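Local coordinates for FrnE protein (Deinococcus radiodurans, PDB 5CO3) that probably acts as a cytoplasmic disulfide oxidoreductase with a DsbA-like thioredoxin domain, making or rearranging disulfide bonds, at residues D102-A107 / R134-E139. Numbering follows the deposited sequence.
Sequences DRVKLA and RAYMSE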
ATOM      1  N   ASP A 102       8.125 -18.136   7.073  1.00 23.91           N
ATOM      2  CA  ASP A 102       7.827 -19.553   7.322  1.00 26.02           C
ATOM      3  C   ASP A 102       6.402 -19.751   7.845  1.00 25.95           C
ATOM      4  O   ASP A 102       5.875 -20.867   7.799  1.00 26.96           O
ATOM      5  CB  ASP A 102       8.819 -20.129   8.324  1.00 29.21           C
ATOM      6  CG  ASP A 102       8.904 -19.286   9.583  1.00 37.69           C
ATOM      7  OD1 ASP A 102       9.292 -18.106   9.475  1.00 44.82           O
ATOM      8  OD2 ASP A 102       8.568 -19.781  10.673  1.00 43.71           O
ATOM      9  N   ARG A 103       5.782 -18.678   8.344  1.00 26.51           N
ATOM     10  CA  ARG A 103       4.413 -18.738   8.875  1.00 25.27           C
ATOM     11  C   ARG A 103       3.369 -18.133   7.938  1.00 22.35           C
ATOM     12  O   ARG A 103       2.161 -18.165   8.232  1.00 24.39           O
ATOM     13  CB  ARG A 103       4.335 -18.025  10.235  1.00 27.79           C
ATOM     14  CG  ARG A 103       5.411 -18.458  11.221  1.00 41.59           C
ATOM     15  CD  ARG A 103       4.947 -18.316  12.664  1.00 54.79           C
ATOM     16  NE  ARG A 103       4.581 -16.947  13.034  1.00 62.66           N
ATOM     17  CZ  ARG A 103       5.301 -16.159  13.834  1.00 60.93           C
ATOM     18  NH1 ARG A 103       6.443 -16.590  14.363  1.00 60.00           N
ATOM     19  NH2 ARG A 103       4.873 -14.935  14.112  1.00 53.22           N
ATOM     20  N   VAL A 104       3.825 -17.580   6.815  1.00 23.27           N
ATOM     21  CA  VAL A 104       2.943 -16.862   5.902  1.00 21.89           C
ATOM     22  C   VAL A 104       1.849 -17.774   5.346  1.00 20.57           C
ATOM     23  O   VAL A 104       2.118 -18.904   4.921  1.00 22.12           O
ATOM     24  CB  VAL A 104       3.736 -16.233   4.738  1.00 21.05           C
ATOM     25  CG1 VAL A 104       2.844 -15.974   3.527  1.00 20.35           C
ATOM     26  CG2 VAL A 104       4.349 -14.904   5.219  1.00 18.29           C
ATOM     27  N   LYS A 105       0.623 -17.262   5.360  1.00 19.09           N
ATOM     28  CA  LYS A 105      -0.523 -17.987   4.786  1.00 21.57           C
ATOM     29  C   LYS A 105      -0.842 -17.374   3.437  1.00 23.28           C
ATOM     30  O   LYS A 105      -1.195 -16.189   3.351  1.00 25.23           O
ATOM     31  CB  LYS A 105      -1.722 -17.908   5.720  1.00 22.74           C
ATOM     32  CG  LYS A 105      -1.418 -18.383   7.127  1.00 30.04           C
ATOM     33  CD  LYS A 105      -1.041 -19.859   7.170  1.00 32.17           C
ATOM     34  CE  LYS A 105      -0.948 -20.343   8.627  1.00 30.80           C
ATOM     35  NZ  LYS A 105       0.086 -19.551   9.407  1.00 30.75           N
ATOM     36  N   LEU A 106      -0.690 -18.162   2.373  1.00 22.05           N
ATOM     37  CA  LEU A 106      -0.835 -17.622   1.025  1.00 22.45           C
ATOM     38  C   LEU A 106      -2.306 -17.468   0.668  1.00 23.99           C
ATOM     39  O   LEU A 106      -2.887 -18.300  -0.039  1.00 26.34           O
ATOM     40  CB  LEU A 106      -0.116 -18.513   0.008  1.00 24.54           C
ATOM     41  CG  LEU A 106       1.408 -18.569   0.142  1.00 26.34           C
ATOM     42  CD1 LEU A 106       1.985 -19.594  -0.838  1.00 27.66           C
ATOM     43  CD2 LEU A 106       2.020 -17.201  -0.093  1.00 24.31           C
ATOM     44  N   ALA A 107      -2.891 -16.387   1.169  1.00 24.17           N
ATOM     45  CA  ALA A 107      -4.320 -16.132   1.065  1.00 25.82           C
ATOM     46  C   ALA A 107      -4.644 -15.172  -0.072  1.00 24.27           C
ATOM     47  O   ALA A 107      -3.857 -14.263  -0.378  1.00 22.79           O
ATOM     48  CB  ALA A 107      -4.849 -15.565   2.399  1.00 25.68           C
ATOM     49  N   ARG A 134       1.112  -6.377   8.856  1.00 20.23           N
ATOM     50  CA  ARG A 134       1.722  -7.062   9.987  1.00 19.59           C
ATOM     51  C   ARG A 134       1.135  -8.468  10.170  1.00 20.28           C
ATOM     52  O   ARG A 134       1.860  -9.442  10.384  1.00 22.06           O
ATOM     53  CB  ARG A 134       1.547  -6.230  11.264  1.00 27.56           C
ATOM     54  CG  ARG A 134       2.260  -6.801  12.484  1.00 34.01           C
ATOM     55  CD  ARG A 134       2.064  -5.903  13.708  1.00 42.49           C
ATOM     56  NE  ARG A 134       1.288  -6.587  14.738  1.00 58.95           N
ATOM     57  CZ  ARG A 134       0.319  -6.030  15.461  1.00 59.59           C
ATOM     58  NH1 ARG A 134      -0.015  -4.753  15.282  1.00 59.50           N
ATOM     59  NH2 ARG A 134      -0.317  -6.756  16.370  1.00 56.85           N
ATOM     60  N   ALA A 135      -0.186  -8.567  10.067  1.00 20.46           N
ATOM     61  CA  ALA A 135      -0.854  -9.853  10.214  1.00 21.11           C
ATOM     62  C   ALA A 135      -0.354 -10.856   9.176  1.00 22.99           C
ATOM     63  O   ALA A 135      -0.168 -12.028   9.471  1.00 21.62           O
ATOM     64  CB  ALA A 135      -2.352  -9.676  10.092  1.00 21.12           C
ATOM     65  N   TYR A 136      -0.144 -10.389   7.956  1.00 21.18           N
ATOM     66  CA  TYR A 136       0.283 -11.264   6.870  1.00 18.84           C
ATOM     67  C   TYR A 136       1.767 -11.646   6.968  1.00 20.25           C
ATOM     68  O   TYR A 136       2.133 -12.821   6.911  1.00 21.40           O
ATOM     69  CB  TYR A 136       0.000 -10.596   5.521  1.00 19.56           C
ATOM     70  CG  TYR A 136       0.245 -11.482   4.317  1.00 19.94           C
ATOM     71  CD1 TYR A 136       1.536 -11.729   3.837  1.00 21.51           C
ATOM     72  CD2 TYR A 136      -0.825 -12.063   3.643  1.00 20.54           C
ATOM     73  CE1 TYR A 136       1.749 -12.551   2.729  1.00 21.43           C
ATOM     74  CE2 TYR A 136      -0.622 -12.875   2.553  1.00 22.43           C
ATOM     75  CZ  TYR A 136       0.659 -13.114   2.090  1.00 22.70           C
ATOM     76  OH  TYR A 136       0.811 -13.921   0.984  1.00 25.24           O
ATOM     77  N   MET A 137       2.620 -10.638   7.105  1.00 18.71           N
ATOM     78  CA  MET A 137       4.060 -10.847   6.991  1.00 17.28           C
ATOM     79  C   MET A 137       4.720 -11.398   8.244  1.00 19.92           C
ATOM     80  O   MET A 137       5.748 -12.044   8.164  1.00 21.06           O
ATOM     81  CB  MET A 137       4.762  -9.522   6.646  1.00 17.49           C
ATOM     82  CG  MET A 137       4.352  -8.926   5.311  1.00 24.74           C
ATOM     83  SD  MET A 137       4.815  -9.975   3.898  1.00 23.53           S
ATOM     84  CE  MET A 137       3.734  -9.317   2.651  1.00 23.76           C
ATOM     85  N   SER A 138       4.160 -11.077   9.402  1.00 22.29           N
ATOM     86  CA  SER A 138       4.807 -11.409  10.665  1.00 22.77           C
ATOM     87  C   SER A 138       4.044 -12.378  11.541  1.00 25.81           C
ATOM     88  O   SER A 138       4.644 -13.148  12.300  1.00 33.33           O
ATOM     89  CB  SER A 138       5.051 -10.137  11.476  1.00 20.21           C
ATOM     90  OG  SER A 138       5.851  -9.211  10.751  1.00 26.53           O
ATOM     91  N   GLU A 139       2.723 -12.334  11.470  1.00 22.70           N
ATOM     92  CA  GLU A 139       1.935 -13.052  12.469  1.00 24.23           C
ATOM     93  C   GLU A 139       1.289 -14.327  11.966  1.00 22.84           C
ATOM     94  O   GLU A 139       0.557 -14.963  12.712  1.00 26.28           O
ATOM     95  CB  GLU A 139       0.862 -12.132  13.027  1.00 19.95           C
ATOM     96  CG  GLU A 139       1.474 -10.907  13.718  1.00 19.36           C
ATOM     97  CD  GLU A 139       0.427  -9.921  14.186  1.00 29.88           C
ATOM     98  OE1 GLU A 139      -0.682  -9.928  13.624  1.00 25.61           O
ATOM     99  OE2 GLU A 139       0.719  -9.134  15.121  1.00 34.94           O
TER
HETATM  100  O   HOH W   1       0.229 -14.937   6.975  1.00 21.01           O
HETATM  101  O   HOH W   2      -1.203 -14.350  -0.797  1.00 27.56           O
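Tyr136 and Val104 carry this contact, in which the C-terminal end of helix 125-137 meets the loop leading into the short strand 106-107, within the DsbA-like thioredoxin domain. CG of Tyr136 is anti to the backbone N (chi1 -173°), and from there the far end of the ring comes close to Val104 and Lys105. A branched, purely apolar Val104 suits this buried place: CG1 comes obliquely to CE1 of Tyr136, 3.7 Å away. CG2 lies 3.5 Å from the backbone O of Tyr136, so the two methyls touch ring and main chain of one residue. Tyrosine suits its place because the ring fills the space next to Val104, with CE2 3.5 Å from Lys105 O, while its OH bonds a water that also donates to Ala107 O, both oxygens 2.7 Å from that water. The OH also lies beside CD2 of Leu106, the centre of an inverse gamma turn. Another water accepts from Lys105 N and donates to Tyr136 O. An alanine at Tyr136 would probably open a gap beside Val104 CG1 and leave the first water without its hydroxyl partner. Farther out, Arg103 uses its long, flexible chain to reach the residues that follow helix 125-137. Its NH2 lies 2.6 Å from Ser138 O, at an angle too poor for a hydrogen bond. CA of Glu139 lies at the edge of the guanidinium, in its plane, 3.9 Å from NH2.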